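Side-chain contacts in cell death activator CIDE-3 (Mus musculus, PDB 4IKG), which transfers triacylglycerol between lipid droplets and drives their fusion, its CIDE-N domain, the part studied here, serving in homodimerization: residues R9-T12 with V17-G20; D28-V33 with F70-A75; L46-E49 with I54-T57. All coordinates share one frame; numbering follows the deposited sequence. Where two conformers were deposited one is given.

Contact 1. Residues R9-T12 with V17-G20; sequences RVST and VRKG
Val10 and Lys19 face each other as a hydrogen-bonded pair in the antiparallel beta hairpin that opens the ubiquitin-like CIDE-N domain. Their backbones are joined by two nearly linear bonds: Val10 N donates a hydrogen bond to Lys19 O at 2.9 Å, with 170° at the hydrogen, and Lys19 N donates one back to Val10 O at the same length. Toward the turn the ladder fades, and Thr12 N reaches Val17 O only weakly.

Polar side-chain bonds take over at that end. Thr12 OG1 sits between its own backbone N and carbonyl carbon (chi1 54°), from where it weakly accepts Val17 N and is also bonded to Asp14 and to the N of Lys16 in the turn.

Apolar contact is sparser. Val10 turns to the face where the domain's helix 26-36 packs, whereas Ser11 and Arg18 occupy the other. There the aliphatic base of Arg18 lies beside the serine, Arg18 CG being 3.6 Å from Ser11 CB in one conformer of the arginine. The hydroxyl stays near the same methylene but bonds within its own segment: Ser11 OG meets a lone pair of Thr12 O at 3.2 Å, in the carbonyl plane.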
loop_
_atom_site.group_PDB
_atom_site.type_symbol
_atom_site.label_atom_id
_atom_site.label_comp_id
_atom_site.label_asym_id
_atom_site.label_seq_id
_atom_site.Cartn_x
_atom_site.Cartn_y
_atom_site.Cartn_z
ATOM N N ARG A 9 3.799 5.401 -3.076
ATOM C CA ARG A 9 3.993 6.100 -1.810
ATOM C C ARG A 9 3.140 5.439 -0.733
ATOM O O ARG A 9 1.920 5.619 -0.697
ATOM C CB ARG A 9 3.641 7.582 -1.947
ATOM C CG ARG A 9 4.367 8.277 -3.092
ATOM C CD ARG A 9 4.050 9.765 -3.143
ATOM N NE ARG A 9 4.615 10.400 -4.332
ATOM C CZ ARG A 9 4.553 11.702 -4.587
ATOM N NH1 ARG A 9 3.953 12.521 -3.735
ATOM N NH2 ARG A 9 5.095 12.189 -5.697
ATOM N N VAL A 10 3.783 4.667 0.138
ATOM C CA VAL A 10 3.063 3.878 1.134
ATOM C C VAL A 10 3.187 4.466 2.540
ATOM O O VAL A 10 4.292 4.705 3.029
ATOM C CB VAL A 10 3.544 2.414 1.137
ATOM C CG1 VAL A 10 2.732 1.585 2.118
ATOM C CG2 VAL A 10 3.452 1.830 -0.264
ATOM N N SER A 11 2.044 4.698 3.181
ATOM C CA SER A 11 2.017 5.251 4.531
ATOM C C SER A 11 1.528 4.216 5.537
ATOM O O SER A 11 0.953 3.194 5.161
ATOM C CB SER A 11 1.123 6.492 4.582
ATOM O OG SER A 11 0.997 6.981 5.907
ATOM N N THR A 12 1.758 4.487 6.817
ATOM C CA THR A 12 1.270 3.621 7.882
ATOM C C THR A 12 -0.055 4.150 8.423
ATOM O O THR A 12 -0.400 5.311 8.203
ATOM C CB THR A 12 2.290 3.500 9.029
ATOM O OG1 THR A 12 2.659 4.807 9.484
ATOM C CG2 THR A 12 3.535 2.766 8.553
ATOM N N VAL A 17 5.118 7.012 9.245
ATOM C CA VAL A 17 6.160 6.963 8.226
ATOM C C VAL A 17 5.597 6.740 6.820
ATOM O O VAL A 17 4.734 5.883 6.606
ATOM C CB VAL A 17 7.264 5.922 8.583
ATOM C CG1 VAL A 17 6.877 5.127 9.829
ATOM C CG2 VAL A 17 7.564 4.993 7.411
ATOM N N ARG A 18 6.072 7.544 5.872
ATOM C CA ARG A 18 5.716 7.388 4.467
ATOM C C ARG A 18 6.968 7.030 3.682
ATOM O O ARG A 18 7.998 7.694 3.805
ATOM C CB ARG A 18 5.110 8.680 3.921
ATOM C CG ARG A 18 3.745 9.014 4.497
ATOM C CD ARG A 18 3.514 10.513 4.515
ATOM N NE ARG A 18 4.613 11.210 5.176
ATOM C CZ ARG A 18 4.748 11.317 6.494
ATOM N NH1 ARG A 18 3.852 10.769 7.303
ATOM N NH2 ARG A 18 5.782 11.971 7.004
ATOM N N LYS A 19 6.881 5.979 2.875
ATOM C CA LYS A 19 8.049 5.490 2.158
ATOM C C LYS A 19 7.783 5.196 0.685
ATOM O O LYS A 19 6.691 4.755 0.313
ATOM C CB LYS A 19 8.604 4.251 2.864
ATOM C CG LYS A 19 10.093 4.040 2.675
ATOM C CD LYS A 19 10.632 3.003 3.646
ATOM C CE LYS A 19 10.762 3.563 5.057
ATOM N NZ LYS A 19 11.433 2.598 5.974
ATOM N N GLY A 20 8.792 5.448 -0.145
ATOM C CA GLY A 20 8.698 5.193 -1.570
ATOM C C GLY A 20 9.164 3.793 -1.915
ATOM O O GLY A 20 10.276 3.391 -1.562
#

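Contact 2. Residues D28-V33 with F70-A75; sequences DLLNKV and FMVLLA. Unlike the reference sequence in segment 70-75: Ala75 (reference Lys).
Val33 turns CG2 anti to its backbone N and sets CG1 between that N and the carbonyl carbon (chi1 54°), an orientation that brings both methyls of its fork into contact with Val72. On the strand, Val72 answers with CG1 anti to its own carbonyl carbon (chi1 -78°), and this one methyl is what the fork receives. The pairing illustrates how the ubiquitin-like fold of the CIDE-N domain is built: a helix laid on one face of a mixed beta sheet, here above strand 69-73.

The two valines reach for each other tip to tip. Val72 CG1 is 3.7 Å from Val33 CG2 and 3.8 Å from Val33 CG1, ordinary van der Waals distances, while the backbones stand well apart, with 8.2 Å between the CA atoms of Val33 and Val72. Across this spacing it is side chains, not backbones, that meet, through dispersion and the burial of apolar surface. Both residues are buried, and both also touch Val10 on strand 7-11, which extends the apolar layer to the neighbouring strand.

Leu30, one turn back along the helix, is the second and looser partner. Its side chain also rests on Leu46 and Pro43, and toward the strand it extends only a methyl: Leu30 CD1 comes to 4.5 Å from Val72 CG1, the same methyl that Val33 holds.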
loop_
_atom_site.group_PDB
_atom_site.type_symbol
_atom_site.label_atom_id
_atom_site.label_comp_id
_atom_site.label_asym_id
_atom_site.label_seq_id
_atom_site.Cartn_x
_atom_site.Cartn_y
_atom_site.Cartn_z
ATOM N N ASP A 28 3.313 -8.067 -5.483
ATOM C CA ASP A 28 4.717 -7.838 -5.208
ATOM C C ASP A 28 4.903 -6.737 -4.176
ATOM O O ASP A 28 5.730 -6.851 -3.269
ATOM C CB ASP A 28 5.401 -7.439 -6.508
ATOM C CG ASP A 28 4.788 -8.133 -7.719
ATOM O OD1 ASP A 28 3.557 -8.339 -7.716
ATOM O OD2 ASP A 28 5.518 -8.494 -8.669
ATOM N N LEU A 29 4.136 -5.663 -4.333
ATOM C CA LEU A 29 4.149 -4.572 -3.373
ATOM C C LEU A 29 3.795 -5.114 -2.003
ATOM O O LEU A 29 4.507 -4.881 -1.028
ATOM C CB LEU A 29 3.147 -3.490 -3.769
ATOM C CG LEU A 29 3.065 -2.314 -2.796
ATOM C CD1 LEU A 29 4.428 -1.654 -2.659
ATOM C CD2 LEU A 29 2.020 -1.306 -3.246
ATOM N N LEU A 30 2.689 -5.847 -1.937
ATOM C CA LEU A 30 2.255 -6.437 -0.677
ATOM C C LEU A 30 3.303 -7.385 -0.084
ATOM O O LEU A 30 3.388 -7.542 1.134
ATOM C CB LEU A 30 0.889 -7.118 -0.827
ATOM C CG LEU A 30 -0.299 -6.279 -0.344
ATOM C CD1 LEU A 30 -0.039 -5.790 1.069
ATOM C CD2 LEU A 30 -0.585 -5.106 -1.271
ATOM N N ASN A 31 4.105 -7.999 -0.950
ATOM C CA ASN A 31 5.241 -8.799 -0.502
ATOM C C ASN A 31 6.335 -7.927 0.124
ATOM O O ASN A 31 6.878 -8.259 1.179
ATOM C CB ASN A 31 5.816 -9.639 -1.655
ATOM C CG ASN A 31 4.905 -10.794 -2.056
ATOM O OD1 ASN A 31 4.101 -11.276 -1.258
ATOM N ND2 ASN A 31 5.039 -11.245 -3.298
ATOM N N LYS A 32 6.620 -6.795 -0.516
ATOM C CA LYS A 32 7.739 -5.928 -0.141
ATOM C C LYS A 32 7.504 -5.091 1.118
ATOM O O LYS A 32 8.377 -4.992 1.985
ATOM C CB LYS A 32 8.098 -4.999 -1.306
ATOM C CG LYS A 32 9.519 -5.166 -1.806
ATOM C CD LYS A 32 9.547 -5.555 -3.271
ATOM C CE LYS A 32 10.068 -4.419 -4.126
ATOM N NZ LYS A 32 10.127 -4.807 -5.557
ATOM N N VAL A 33 6.320 -4.489 1.199
ATOM C CA VAL A 33 5.989 -3.515 2.244
ATOM C C VAL A 33 6.175 -4.027 3.684
ATOM O O VAL A 33 6.497 -3.251 4.581
ATOM C CB VAL A 33 4.567 -2.904 2.028
ATOM C CG1 VAL A 33 3.511 -4.002 1.909
ATOM C CG2 VAL A 33 4.220 -1.905 3.131
ATOM N N PHE A 70 -0.590 5.512 -0.726
ATOM C CA PHE A 70 -1.265 4.295 -0.295
ATOM C C PHE A 70 -1.280 4.149 1.219
ATOM O O PHE A 70 -0.721 4.972 1.947
ATOM C CB PHE A 70 -0.616 3.062 -0.923
ATOM C CG PHE A 70 -0.755 2.999 -2.414
ATOM C CD1 PHE A 70 -1.900 2.481 -2.996
ATOM C CD2 PHE A 70 0.260 3.457 -3.236
ATOM C CE1 PHE A 70 -2.028 2.423 -4.370
ATOM C CE2 PHE A 70 0.135 3.401 -4.612
ATOM C CZ PHE A 70 -1.010 2.884 -5.178
ATOM N N MET A 71 -1.932 3.089 1.679
ATOM C CA MET A 71 -2.029 2.781 3.095
ATOM C C MET A 71 -2.279 1.288 3.255
ATOM O O MET A 71 -3.300 0.765 2.797
ATOM C CB MET A 71 -3.150 3.589 3.745
ATOM C CG MET A 71 -3.268 3.382 5.244
ATOM S SD MET A 71 -3.809 4.878 6.091
ATOM C CE MET A 71 -4.809 4.171 7.399
ATOM N N VAL A 72 -1.353 0.568 3.863
ATOM C CA VAL A 72 -1.525 -0.866 3.964
ATOM C C VAL A 72 -2.370 -1.184 5.138
ATOM O O VAL A 72 -2.229 -0.590 6.195
ATOM C CB VAL A 72 -0.237 -1.635 4.198
ATOM C CG1 VAL A 72 0.544 -1.786 2.932
ATOM C CG2 VAL A 72 0.576 -0.996 5.299
ATOM N N LEU A 73 -3.236 -2.150 4.953
ATOM C CA LEU A 73 -3.971 -2.669 6.076
ATOM C C LEU A 73 -3.499 -4.063 6.397
ATOM O O LEU A 73 -3.474 -4.966 5.575
ATOM C CB LEU A 73 -5.455 -2.684 5.794
ATOM C CG LEU A 73 -6.246 -1.514 6.309
ATOM C CD1 LEU A 73 -5.439 -0.334 6.803
ATOM C CD2 LEU A 73 -7.140 -1.113 5.178
ATOM N N LEU A 74 -3.132 -4.214 7.635
ATOM C CA LEU A 74 -2.544 -5.439 8.091
ATOM C C LEU A 74 -3.607 -6.311 8.688
ATOM O O LEU A 74 -4.025 -6.085 9.808
ATOM C CB LEU A 74 -1.477 -5.129 9.154
ATOM C CG LEU A 74 -1.669 -4.032 10.223
ATOM C CD1 LEU A 74 -0.416 -3.228 10.521
ATOM C CD2 LEU A 74 -2.874 -3.111 10.106
ATOM N N ALA A 75 -4.048 -7.303 7.923
ATOM C CA ALA A 75 -4.290 -8.640 8.401
ATOM C C ALA A 75 -5.089 -8.669 9.711
ATOM O O ALA A 75 -4.578 -9.027 10.762
ATOM C CB ALA A 75 -2.988 -9.412 8.496
#

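Contact 3. Residues L46-E49 with I54-T57; sequences LVLE and IVET
Val55 meets strand 45-48 through both its backbone and its side chain, closing the second beta hairpin of the ubiquitin-like CIDE-N domain at an edge of the sheet. Its N-H goes to Leu46 O over 2.9 Å, with 160° at the hydrogen.

From there the side chain climbs the face that Leu46 also occupies. Val55 CB lies 3.6 Å from Leu46 O, so the carbonyl that accepts the backbone N-H is also flanked by the root of the side chain. On the leucine's own branch, CD2 of Leu46 stands 4.3 Å from this same CB. At the fork, CG1 is anti to the backbone N (chi1 -172°), leaving CG2 beside that N and directed along the partner strand. Val55 CG2 meets Leu48 CD2 at 4.0 Å, the two side chains crossing at about a right angle, and lies just as near Leu46 O. Tyr60 and Phe61 of helix 58-63, together with Leu64, cover the valine from outside the hairpin.

On the reverse face Val47 and Ile54 form a non-hydrogen-bonded pair. Val47 CG2 rests against the backbone of Ile54 and lies 4.1 Å from Ile54 CG1.

On the other side of the Leu46-Val55 pair, Leu46 N and Val55 O do not bond directly, and a water appears to bridge them. It accepts from Leu46 N at 3.2 Å, but its 2.5 Å to Val55 O is unusually short and that detail doubtful.

The chemistry implies an edge with apolar contact on both faces and little direct backbone pairing: Leu46 O is held by a direct bond, and its N probably by the water. This suggests that apolar packing contributes more than a backbone ladder to holding the short strand 54-55.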
loop_
_atom_site.group_PDB
_atom_site.type_symbol
_atom_site.label_atom_id
_atom_site.label_comp_id
_atom_site.label_asym_id
_atom_site.label_seq_id
_atom_site.Cartn_x
_atom_site.Cartn_y
_atom_site.Cartn_z
ATOM N N LEU A 46 -4.379 -3.542 0.414
ATOM C CA LEU A 46 -3.845 -2.236 0.056
ATOM C C LEU A 46 -5.002 -1.262 -0.107
ATOM O O LEU A 46 -5.989 -1.567 -0.781
ATOM C CB LEU A 46 -3.038 -2.306 -1.237
ATOM C CG LEU A 46 -2.384 -0.981 -1.633
ATOM C CD1 LEU A 46 -1.419 -0.525 -0.548
ATOM C CD2 LEU A 46 -1.674 -1.091 -2.971
ATOM N N VAL A 47 -4.885 -0.092 0.509
ATOM C CA VAL A 47 -5.989 0.856 0.508
ATOM C C VAL A 47 -5.515 2.259 0.132
ATOM O O VAL A 47 -4.324 2.549 0.194
ATOM C CB VAL A 47 -6.708 0.851 1.880
ATOM C CG1 VAL A 47 -6.387 2.109 2.686
ATOM C CG2 VAL A 47 -8.205 0.684 1.694
ATOM N N LEU A 48 -6.439 3.119 -0.286
ATOM C CA LEU A 48 -6.095 4.513 -0.547
ATOM C C LEU A 48 -6.084 5.316 0.758
ATOM O O LEU A 48 -7.014 5.219 1.561
ATOM C CB LEU A 48 -7.056 5.137 -1.562
ATOM C CG LEU A 48 -6.969 4.634 -3.005
ATOM C CD1 LEU A 48 -7.800 5.509 -3.933
ATOM C CD2 LEU A 48 -5.523 4.578 -3.473
ATOM N N GLU A 49 -5.025 6.097 0.969
ATOM C CA GLU A 49 -4.879 6.912 2.179
ATOM C C GLU A 49 -5.906 8.036 2.213
ATOM O O GLU A 49 -6.236 8.563 3.276
ATOM C CB GLU A 49 -3.458 7.489 2.273
ATOM C CG GLU A 49 -3.368 9.023 2.305
ATOM C CD GLU A 49 -3.498 9.602 3.709
ATOM O OE1 GLU A 49 -2.980 8.985 4.663
ATOM O OE2 GLU A 49 -4.128 10.671 3.858
ATOM N N ILE A 54 -10.453 0.534 -1.487
ATOM C CA ILE A 54 -9.727 -0.731 -1.593
ATOM C C ILE A 54 -9.100 -0.959 -2.972
ATOM O O ILE A 54 -9.784 -0.907 -3.997
ATOM C CB ILE A 54 -10.630 -1.935 -1.229
ATOM C CG1 ILE A 54 -11.066 -1.849 0.237
ATOM C CG2 ILE A 54 -9.906 -3.249 -1.489
ATOM C CD1 ILE A 54 -12.120 -2.865 0.630
ATOM N N VAL A 55 -7.792 -1.214 -2.981
ATOM C CA VAL A 55 -7.074 -1.566 -4.200
ATOM C C VAL A 55 -6.792 -3.067 -4.190
ATOM O O VAL A 55 -5.839 -3.519 -3.548
ATOM C CB VAL A 55 -5.736 -0.808 -4.303
ATOM C CG1 VAL A 55 -5.102 -1.028 -5.667
ATOM C CG2 VAL A 55 -5.942 0.677 -4.044
ATOM N N GLU A 56 -7.618 -3.837 -4.897
ATOM C CA GLU A 56 -7.500 -5.294 -4.870
ATOM C C GLU A 56 -7.343 -5.919 -6.256
ATOM O O GLU A 56 -7.271 -7.143 -6.385
ATOM C CB GLU A 56 -8.691 -5.919 -4.137
ATOM C CG GLU A 56 -10.040 -5.620 -4.774
ATOM C CD GLU A 56 -11.177 -6.364 -4.101
ATOM O OE1 GLU A 56 -11.070 -6.656 -2.892
ATOM O OE2 GLU A 56 -12.178 -6.664 -4.785
ATOM N N THR A 57 -7.293 -5.081 -7.287
ATOM C CA THR A 57 -7.011 -5.556 -8.638
ATOM C C THR A 57 -5.771 -4.868 -9.203
ATOM O O THR A 57 -5.479 -3.717 -8.865
ATOM C CB THR A 57 -8.210 -5.359 -9.587
ATOM O OG1 THR A 57 -7.798 -5.606 -10.937
ATOM C CG2 THR A 57 -8.745 -3.945 -9.483
HETATM O O HOH W 1 -5.665 -5.340 -1.870
#

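The three contacts sample one CIDE-N domain, whose five-stranded mixed sheet runs in the order 18-22, 7-11, 69-73, 45-48, 54-55. Contacts 1 and 3 are the hairpins at its two edges, their centres about 14 Å apart on opposite sides of the chain's centre, without touching. Contact 2 lies between, about 10 Å and 9 Å from their centres, and joins them: strand 69-73 pairs with both 7-11 and 45-48, while helix 26-36 packs on Val10 and Leu46. Along the chain contact 1 closes first, and contact 3 is nested within the loop that contact 2 closes. The last strand thus unites both hairpins in one compact domain.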